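Local structure of SusD homolog (Bacteroides thetaiotaomicron VPI-5482, 3FDH) at residues R90-I93 / D94-E98; S214-S217 / A218-K222; A368-S371 / I372-I376. The protein probably binds glycans at the cell surface as an outer-membrane lipoprotein of the SusD/RagB family, helping to take them up. All coordinates share one frame; numbering follows the deposited sequence.

Contact 1 (R90-I93 / D94-E98); sequences RIII and DQCGE
The carboxylate of Asp-94 turns one face to the carbonyl oxygen of Arg-90. O of Arg-90 sits almost straight above CG of Asp-94, at 3.5 Å. A water lies on the same side of the carboxylate and joins the two. It donates to Asp-94 OD1 and to Arg-90 O, at 2.7 Å and 2.8 Å. The second flat group is the side-chain amide of Gln-95. Methyl CG2 of Ile-91 lies obliquely over one face of it, 3.9 Å from CD of Gln-95. Ile-91 and Gln-95 run side by side, and CG2 of Ile-91 reaches the amide because it is anti to its own backbone nitrogen.

These pairs mark the C-terminal end of helix 76-95. Cys-96 N still donates to Ile-92 O, at 2.8 Å, but the bond is bent to 131°. SG of Cys-96 lies 3.9 Å from CG2 of Ile-92. That isoleucine packs on helices 21-37 and 106-127. The guanidinium of Arg-90 leads away and bonds Tyr-164 OH and Cys-132 O. Ile-93 O accepts from Arg-109 NE of helix 106-127.

A carboxylate beside the carbonyls of a helix end would be electrostatically unfavourable. The two protons of the water, one to each oxygen, are likely to offset part of that cost. Arg-109, bonded to Ile-93 O, would bring positive charge to the same end.

Contact 2 (S214-S217 / A218-K222); sequences SNKS and ADYEK
An N-cap starts helix 216-228, with Asn-215 as the capping residue. Asn-215 OD1 accepts from Ala-218 N at 3.1 Å. The N-H points well at the oxygen, at 161°, but the donor stands about 60° out of the amide plane. CG of Asn-215 is anti to its own nitrogen (chi1 -170°), and this swings the amide over the first turn. The methyl of Ala-218 then lies under the amide face, 3.4 Å from CG of Asn-215.

One turn on, Tyr-220 lies alongside Lys-216. Lys-216 O is over one face of the ring, 3.1 Å above its plane and offset toward the rim. The same oxygen takes the backbone N-H of Tyr-220. CB of Lys-216 is 3.8 Å from CE2 of Tyr-220, and a water joins Lys-216 NZ to Tyr-220 OH. The ring also packs on Met-207 of helix 191-208 and on Ile-210 and Leu-349, so this face of the capped turn looks inward. A leucine in place of Tyr-220 would probably leave that water without its hydroxyl partner and the lysine chain without its flat neighbour.

Asp-219 takes Ser-213 OG on OD2. Its OD1 forms a salt bridge with Lys-222 NZ at 3.3 Å, met from above the carboxylate plane. In one of its two conformers Glu-221 makes a salt bridge to Arg-351.

Contact 3 (A368-S371 / I372-I376); sequences AENS and ISIAI
Glu-369 and Ser-373 are brought together by a bent acid side chain. CG of Glu-369 is anti to its backbone nitrogen (chi1 176°), and the chain then folds at chi2 (62°). This turns the carboxylate forward along the helix, toward the hydroxyl one turn later. OE2 of Glu-369 comes within 2.6 Å of OG of Ser-373. The serine hydroxyl also faces the carbonyl of Glu-369. OG of Ser-373 is 3.2 Å from O of Glu-369, a weak bond if it forms; which acceptor takes the hydroxyl proton is not settled.

The setting is the long helix 354-379 of the largely helical SusD-like fold. Regular i to i+4 backbone bonds run through this part, and the one from Ser-373 N to Glu-369 O is nearly straight, at 170°. The other carboxylate oxygen of Glu-369 turns outward from the helix. OE1 makes a salt bridge with Arg-281 NE and also accepts the backbone N-H of Ile-391. The buried acid thus ties its helix to the loop holding Ile-391, and the arginine is likely to stabilise its charge.

The other side chains pack along the same turns. Asn-370 and Ile-374 cross obliquely, with ND2 of Asn-370 3.8 Å from CD1 of Ile-374. The latter side chain also rests against Thr-327, in a loop. Ser-371 lies against Phe-322 and Ala-328, and its OG makes a weak bond to Asn-367 O. Ile-372 has CG1 placed beside its backbone nitrogen, which presses it on the preceding turn. There CG1 of Ile-372 sits 3.0 Å from O of Ala-368, a tight contact.

The three contacts are local, between near neighbours in sequence, on three different helices. Their centres lie 34 to 40 Å apart, and none touches another. Contact 3 is the buried one, contact 1 is partly buried, and contact 2 is at the surface. Contacts 2 and 3 lie on opposite sides of the chain's centre. Place along the helix sets the chemistry. Contact 2 begins a helix, with an amide cap and charged side chains. Contact 1 ends one, with water and an arginine from a neighbouring helix meeting its last carbonyls. Contact 3 lies within a helix, where an inward acid finds its polar partners in the protein itself.

Contact 1 (R90-I93 / D94-E98)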
ATOM      1  N   ARG A  90       8.535 -15.416  12.602  1.00 29.63           N
ATOM      2  CA  ARG A  90       8.402 -15.942  13.954  1.00 28.46           C
ATOM      3  C   ARG A  90       9.468 -16.975  14.234  1.00 28.45           C
ATOM      4  O   ARG A  90       9.932 -17.109  15.362  1.00 27.44           O
ATOM      5  CB  ARG A  90       7.007 -16.488  14.215  1.00 28.87           C
ATOM      6  CG  ARG A  90       6.018 -15.362  14.419  1.00 28.62           C
ATOM      7  CD  ARG A  90       4.609 -15.868  14.497  1.00 31.02           C
ATOM      8  NE  ARG A  90       3.686 -14.848  14.980  1.00 32.62           N
ATOM      9  CZ  ARG A  90       2.362 -14.974  14.998  1.00 33.99           C
ATOM     10  NH1 ARG A  90       1.789 -16.050  14.499  1.00 33.28           N
ATOM     11  NH2 ARG A  90       1.613 -14.014  15.511  1.00 30.33           N
ATOM     12  N   ILE A  91       9.865 -17.675  13.182  1.00 28.49           N
ATOM     13  CA  ILE A  91      10.948 -18.677  13.302  1.00 28.28           C
ATOM     14  C   ILE A  91      12.240 -17.921  13.612  1.00 27.99           C
ATOM     15  O   ILE A  91      13.019 -18.319  14.473  1.00 28.69           O
ATOM     16  CB  ILE A  91      11.082 -19.558  12.044  1.00 28.53           C
ATOM     17  CG1 ILE A  91       9.916 -20.560  11.984  1.00 26.70           C
ATOM     18  CG2 ILE A  91      12.397 -20.310  12.050  1.00 28.18           C
ATOM     19  CD1 ILE A  91       9.748 -21.267  10.638  1.00 26.44           C
ATOM     20  N   ILE A  92      12.433 -16.787  12.951  1.00 28.19           N
ATOM     21  CA  ILE A  92      13.627 -15.981  13.183  1.00 28.53           C
ATOM     22  C   ILE A  92      13.638 -15.513  14.639  1.00 28.86           C
ATOM     23  O   ILE A  92      14.652 -15.563  15.345  1.00 28.20           O
ATOM     24  CB  ILE A  92      13.652 -14.724  12.295  1.00 28.15           C
ATOM     25  CG1 ILE A  92      13.816 -15.099  10.802  1.00 28.35           C
ATOM     26  CG2 ILE A  92      14.772 -13.812  12.758  1.00 27.74           C
ATOM     27  CD1 ILE A  92      13.686 -13.902   9.798  1.00 25.67           C
ATOM     28  N   ILE A  93      12.469 -15.087  15.082  1.00 29.67           N
ATOM     29  CA  ILE A  93      12.338 -14.484  16.410  1.00 29.88           C
ATOM     30  C   ILE A  93      12.701 -15.515  17.444  1.00 28.61           C
ATOM     31  O   ILE A  93      13.406 -15.233  18.411  1.00 29.65           O
ATOM     32  CB  ILE A  93      10.935 -13.903  16.661  1.00 28.63           C
ATOM     33  CG1 ILE A  93      10.666 -12.747  15.680  1.00 26.04           C
ATOM     34  CG2 ILE A  93      10.824 -13.492  18.127  1.00 27.73           C
ATOM     35  CD1 ILE A  93       9.274 -12.195  15.702  1.00 23.46           C
ATOM     36  N   ASP A  94      12.255 -16.733  17.200  1.00 29.68           N
ATOM     37  CA  ASP A  94      12.573 -17.842  18.100  1.00 30.28           C
ATOM     38  C   ASP A  94      14.037 -18.232  18.004  1.00 28.85           C
ATOM     39  O   ASP A  94      14.709 -18.422  19.009  1.00 29.55           O
ATOM     40  CB  ASP A  94      11.714 -19.075  17.849  1.00 31.21           C
ATOM     41  CG  ASP A  94      10.292 -18.911  18.368  1.00 38.02           C
ATOM     42  OD1 ASP A  94      10.001 -17.905  19.063  1.00 42.12           O
ATOM     43  OD2 ASP A  94       9.471 -19.806  18.077  1.00 42.34           O
ATOM     44  N   GLN A  95      14.529 -18.338  16.783  1.00 28.27           N
ATOM     45  CA  GLN A  95      15.938 -18.732  16.593  1.00 26.72           C
ATOM     46  C   GLN A  95      16.887 -17.720  17.215  1.00 27.20           C
ATOM     47  O   GLN A  95      17.973 -18.080  17.659  1.00 25.45           O
ATOM     48  CB  GLN A  95      16.286 -18.938  15.121  1.00 26.43           C
ATOM     49  CG  GLN A  95      15.678 -20.204  14.561  1.00 27.72           C
ATOM     50  CD  GLN A  95      16.094 -20.506  13.128  1.00 28.66           C
ATOM     51  OE1 GLN A  95      16.941 -19.835  12.541  1.00 34.40           O
ATOM     52  NE2 GLN A  95      15.479 -21.508  12.563  1.00 26.29           N
ATOM     53  N   CYS A  96      16.428 -16.472  17.320  1.00 28.53           N
ATOM     54  CA  CYS A  96      17.289 -15.377  17.793  1.00 30.64           C
ATOM     55  C   CYS A  96      17.190 -15.171  19.282  1.00 33.35           C
ATOM     56  O   CYS A  96      17.904 -14.344  19.865  1.00 33.56           O
ATOM     57  CB  CYS A  96      16.988 -14.077  17.072  1.00 31.33           C
ATOM     58  SG  CYS A  96      17.571 -14.084  15.413  1.00 30.92           S
ATOM     59  N   GLY A  97      16.315 -15.962  19.883  1.00 33.99           N
ATOM     60  CA  GLY A  97      16.107 -15.927  21.324  1.00 34.33           C
ATOM     61  C   GLY A  97      17.100 -16.784  22.073  1.00 35.29           C
ATOM     62  O   GLY A  97      17.957 -17.448  21.477  1.00 33.36           O
ATOM     63  N   GLU A  98      16.999 -16.739  23.397  1.00 37.60           N
ATOM     64  CA  GLU A  98      17.867 -17.556  24.248  1.00 39.39           C
ATOM     65  C   GLU A  98      17.478 -18.993  23.954  1.00 40.19           C
ATOM     66  O   GLU A  98      16.292 -19.344  23.893  1.00 42.60           O
ATOM     67  CB  GLU A  98      17.713 -17.236  25.744  1.00 39.28           C
TER
HETATM   68  O   HOH W   1       8.401 -16.300  17.575  1.00 32.53           O

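Contact 2 (S214-S217 / A218-K222)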
ATOM      1  N   SER A 214     -10.096   6.317  22.614  1.00 29.46           N
ATOM      2  CA  SER A 214     -10.734   6.907  23.794  0.50 29.38           C
ATOM      3  C   SER A 214     -10.176   8.291  24.029  1.00 28.04           C
ATOM      4  O   SER A 214     -10.624   9.008  24.903  1.00 27.55           O
ATOM      5  CB  SER A 214     -10.504   6.058  25.052  0.50 30.58           C
ATOM      6  OG  SER A 214     -11.174   4.812  24.974  0.50 35.14           O
ATOM      7  N   ASN A 215      -9.169   8.628  23.248  1.00 28.69           N
ATOM      8  CA  ASN A 215      -8.503   9.927  23.363  1.00 28.43           C
ATOM      9  C   ASN A 215      -7.777  10.241  22.079  1.00 28.62           C
ATOM     10  O   ASN A 215      -6.597   9.967  21.911  1.00 28.19           O
ATOM     11  CB  ASN A 215      -7.550   9.941  24.553  1.00 29.98           C
ATOM     12  CG  ASN A 215      -7.024  11.321  24.865  1.00 28.23           C
ATOM     13  OD1 ASN A 215      -7.059  12.240  24.019  1.00 29.53           O
ATOM     14  ND2 ASN A 215      -6.525  11.491  26.097  1.00 30.52           N
ATOM     15  N   LYS A 216      -8.517  10.847  21.169  1.00 28.91           N
ATOM     16  CA  LYS A 216      -8.005  11.068  19.828  1.00 27.73           C
ATOM     17  C   LYS A 216      -6.890  12.076  19.804  1.00 27.03           C
ATOM     18  O   LYS A 216      -5.922  11.919  19.058  1.00 27.05           O
ATOM     19  CB  LYS A 216      -9.120  11.502  18.882  1.00 29.98           C
ATOM     20  CG  LYS A 216     -10.070  10.392  18.550  1.00 28.05           C
ATOM     21  CD  LYS A 216     -11.084  10.844  17.504  1.00 29.51           C
ATOM     22  CE  LYS A 216     -12.074   9.736  17.153  1.00 30.62           C
ATOM     23  NZ  LYS A 216     -12.902  10.127  15.995  1.00 30.29           N
ATOM     24  N   SER A 217      -7.011  13.097  20.638  1.00 27.75           N
ATOM     25  CA  SER A 217      -5.979  14.139  20.670  1.00 29.58           C
ATOM     26  C   SER A 217      -4.641  13.539  21.095  1.00 28.91           C
ATOM     27  O   SER A 217      -3.614  13.816  20.478  1.00 29.44           O
ATOM     28  CB  SER A 217      -6.378  15.326  21.543  1.00 29.98           C
ATOM     29  OG  SER A 217      -7.560  15.935  21.022  1.00 31.51           O
ATOM     30  N   ALA A 218      -4.684  12.666  22.101  1.00 29.73           N
ATOM     31  CA  ALA A 218      -3.461  11.997  22.587  1.00 28.76           C
ATOM     32  C   ALA A 218      -2.905  11.155  21.440  1.00 28.84           C
ATOM     33  O   ALA A 218      -1.687  11.141  21.179  1.00 29.54           O
ATOM     34  CB  ALA A 218      -3.745  11.138  23.827  1.00 28.69           C
ATOM     35  N   ASP A 219      -3.813  10.516  20.694  1.00 28.20           N
ATOM     36  CA  ASP A 219      -3.395   9.667  19.561  1.00 28.17           C
ATOM     37  C   ASP A 219      -2.759  10.495  18.449  1.00 27.65           C
ATOM     38  O   ASP A 219      -1.755  10.095  17.853  1.00 27.60           O
ATOM     39  CB  ASP A 219      -4.517   8.775  19.040  1.00 28.93           C
ATOM     40  CG  ASP A 219      -4.737   7.581  19.929  1.00 29.79           C
ATOM     41  OD1 ASP A 219      -3.886   7.388  20.854  1.00 29.88           O
ATOM     42  OD2 ASP A 219      -5.747   6.860  19.720  1.00 31.78           O
ATOM     43  N   TYR A 220      -3.349  11.646  18.163  1.00 27.42           N
ATOM     44  CA  TYR A 220      -2.761  12.513  17.112  1.00 29.16           C
ATOM     45  C   TYR A 220      -1.369  12.971  17.535  1.00 29.70           C
ATOM     46  O   TYR A 220      -0.431  13.095  16.702  1.00 28.17           O
ATOM     47  CB  TYR A 220      -3.616  13.748  16.768  1.00 29.06           C
ATOM     48  CG  TYR A 220      -5.022  13.420  16.332  1.00 29.05           C
ATOM     49  CD1 TYR A 220      -5.268  12.409  15.413  1.00 31.25           C
ATOM     50  CD2 TYR A 220      -6.107  14.138  16.818  1.00 29.21           C
ATOM     51  CE1 TYR A 220      -6.576  12.096  15.015  1.00 29.42           C
ATOM     52  CE2 TYR A 220      -7.407  13.847  16.413  1.00 31.64           C
ATOM     53  CZ  TYR A 220      -7.642  12.820  15.512  1.00 31.55           C
ATOM     54  OH  TYR A 220      -8.937  12.525  15.110  1.00 30.36           O
ATOM     55  N   GLU A 221      -1.218  13.230  18.835  1.00 28.72           N
ATOM     56  CA  GLU A 221       0.079  13.709  19.342  0.50 29.06           C
ATOM     57  C   GLU A 221       1.102  12.574  19.289  1.00 29.36           C
ATOM     58  O   GLU A 221       2.286  12.792  19.041  1.00 30.57           O
ATOM     59  CB  GLU A 221      -0.098  14.398  20.703  0.50 28.89           C
ATOM     60  CG  GLU A 221      -0.896  15.722  20.511  0.50 30.24           C
ATOM     61  CD  GLU A 221      -1.411  16.363  21.788  0.50 31.01           C
ATOM     62  OE1 GLU A 221      -1.239  15.786  22.875  0.50 35.16           O
ATOM     63  OE2 GLU A 221      -2.020  17.454  21.695  0.50 28.99           O
ATOM     64  N   LYS A 222       0.624  11.364  19.476  1.00 30.32           N
ATOM     65  CA  LYS A 222       1.507  10.207  19.368  1.00 30.24           C
ATOM     66  C   LYS A 222       2.004  10.083  17.939  1.00 30.90           C
ATOM     67  O   LYS A 222       3.178   9.833  17.687  1.00 32.27           O
ATOM     68  CB  LYS A 222       0.802   8.929  19.804  1.00 29.40           C
ATOM     69  CG  LYS A 222       0.747   8.797  21.315  1.00 34.25           C
ATOM     70  CD  LYS A 222      -0.235   7.783  21.788  1.00 40.44           C
ATOM     71  CE  LYS A 222       0.018   6.426  21.198  1.00 49.08           C
ATOM     72  NZ  LYS A 222      -1.214   5.575  21.333  1.00 53.64           N
TER
HETATM   73  O   HOH W   2      -4.607   7.659  23.525  1.00 36.13           O
HETATM   74  O   HOH W   3     -10.926  10.771  13.913  1.00 26.04           O

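Contact 3 (A368-S371 / I372-I376)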
ATOM      1  N   ALA A 368       6.533   9.865  -8.059  1.00 30.06           N
ATOM      2  CA  ALA A 368       5.757   9.638  -9.274  1.00 30.66           C
ATOM      3  C   ALA A 368       6.638   9.816 -10.489  1.00 29.31           C
ATOM      4  O   ALA A 368       6.641   9.018 -11.420  1.00 27.76           O
ATOM      5  CB  ALA A 368       4.580  10.619  -9.341  1.00 29.74           C
ATOM      6  N   GLU A 369       7.419  10.891 -10.461  1.00 29.95           N
ATOM      7  CA  GLU A 369       8.323  11.189 -11.540  1.00 30.43           C
ATOM      8  C   GLU A 369       9.391  10.107 -11.651  1.00 30.86           C
ATOM      9  O   GLU A 369       9.797   9.740 -12.742  1.00 29.96           O
ATOM     10  CB  GLU A 369       8.991  12.541 -11.333  1.00 30.20           C
ATOM     11  CG  GLU A 369      10.038  12.875 -12.394  1.00 30.76           C
ATOM     12  CD  GLU A 369       9.457  12.974 -13.814  1.00 33.52           C
ATOM     13  OE1 GLU A 369       8.489  13.734 -14.039  1.00 29.65           O
ATOM     14  OE2 GLU A 369       9.987  12.312 -14.717  1.00 36.39           O
ATOM     15  N   ASN A 370       9.833   9.599 -10.512  1.00 28.44           N
ATOM     16  CA  ASN A 370      10.822   8.525 -10.526  1.00 28.76           C
ATOM     17  C   ASN A 370      10.265   7.355 -11.320  1.00 25.61           C
ATOM     18  O   ASN A 370      10.916   6.823 -12.220  1.00 26.28           O
ATOM     19  CB  ASN A 370      11.186   8.071  -9.112  1.00 27.32           C
ATOM     20  CG  ASN A 370      12.395   7.136  -9.085  1.00 30.99           C
ATOM     21  OD1 ASN A 370      13.484   7.482  -9.559  1.00 33.21           O
ATOM     22  ND2 ASN A 370      12.204   5.950  -8.529  1.00 29.96           N
ATOM     23  N   SER A 371       9.047   6.941 -10.993  1.00 24.87           N
ATOM     24  CA  SER A 371       8.467   5.815 -11.694  1.00 26.50           C
ATOM     25  C   SER A 371       8.112   6.061 -13.137  1.00 28.36           C
ATOM     26  O   SER A 371       8.255   5.182 -14.000  1.00 26.09           O
ATOM     27  CB  SER A 371       7.213   5.353 -10.960  1.00 26.46           C
ATOM     28  OG  SER A 371       7.607   4.974  -9.671  1.00 27.93           O
ATOM     29  N   ILE A 372       7.648   7.274 -13.399  1.00 30.67           N
ATOM     30  CA  ILE A 372       7.259   7.659 -14.753  1.00 28.57           C
ATOM     31  C   ILE A 372       8.491   7.586 -15.650  1.00 30.88           C
ATOM     32  O   ILE A 372       8.420   7.015 -16.720  1.00 33.77           O
ATOM     33  CB  ILE A 372       6.601   9.037 -14.793  1.00 28.48           C
ATOM     34  CG1 ILE A 372       5.243   8.919 -14.093  1.00 25.98           C
ATOM     35  CG2 ILE A 372       6.504   9.544 -16.291  1.00 28.00           C
ATOM     36  CD1 ILE A 372       4.575  10.256 -13.836  1.00 25.68           C
ATOM     37  N   SER A 373       9.605   8.167 -15.206  1.00 30.54           N
ATOM     38  CA  SER A 373      10.872   8.147 -15.956  1.00 30.57           C
ATOM     39  C   SER A 373      11.400   6.731 -16.205  1.00 28.46           C
ATOM     40  O   SER A 373      11.920   6.422 -17.270  1.00 29.92           O
ATOM     41  CB  SER A 373      11.948   8.982 -15.265  1.00 31.44           C
ATOM     42  OG  SER A 373      11.573  10.341 -15.367  1.00 38.79           O
ATOM     43  N   ILE A 374      11.303   5.900 -15.193  1.00 28.87           N
ATOM     44  CA  ILE A 374      11.718   4.492 -15.317  1.00 27.81           C
ATOM     45  C   ILE A 374      10.916   3.863 -16.457  1.00 28.00           C
ATOM     46  O   ILE A 374      11.435   3.117 -17.305  1.00 27.58           O
ATOM     47  CB  ILE A 374      11.519   3.714 -13.982  1.00 27.45           C
ATOM     48  CG1 ILE A 374      12.630   4.112 -12.979  1.00 26.08           C
ATOM     49  CG2 ILE A 374      11.543   2.214 -14.199  1.00 22.82           C
ATOM     50  CD1 ILE A 374      12.355   3.606 -11.531  1.00 23.18           C
ATOM     51  N   ALA A 375       9.625   4.190 -16.467  1.00 29.06           N
ATOM     52  CA  ALA A 375       8.667   3.605 -17.433  1.00 29.00           C
ATOM     53  C   ALA A 375       8.945   4.048 -18.857  1.00 28.79           C
ATOM     54  O   ALA A 375       8.892   3.241 -19.778  1.00 28.48           O
ATOM     55  CB  ALA A 375       7.226   3.893 -17.039  1.00 28.63           C
ATOM     56  N   ILE A 376       9.252   5.331 -19.007  1.00 27.37           N
ATOM     57  CA  ILE A 376       9.598   5.920 -20.302  1.00 27.14           C
ATOM     58  C   ILE A 376      10.875   5.268 -20.819  1.00 27.00           C
ATOM     59  O   ILE A 376      10.969   4.908 -21.989  1.00 28.57           O
ATOM     60  CB  ILE A 376       9.731   7.477 -20.208  1.00 25.82           C
ATOM     61  CG1 ILE A 376       8.343   8.093 -19.955  1.00 29.51           C
ATOM     62  CG2 ILE A 376      10.384   8.058 -21.481  1.00 24.01           C
ATOM     63  CD1 ILE A 376       8.365   9.555 -19.578  1.00 29.57           C
TER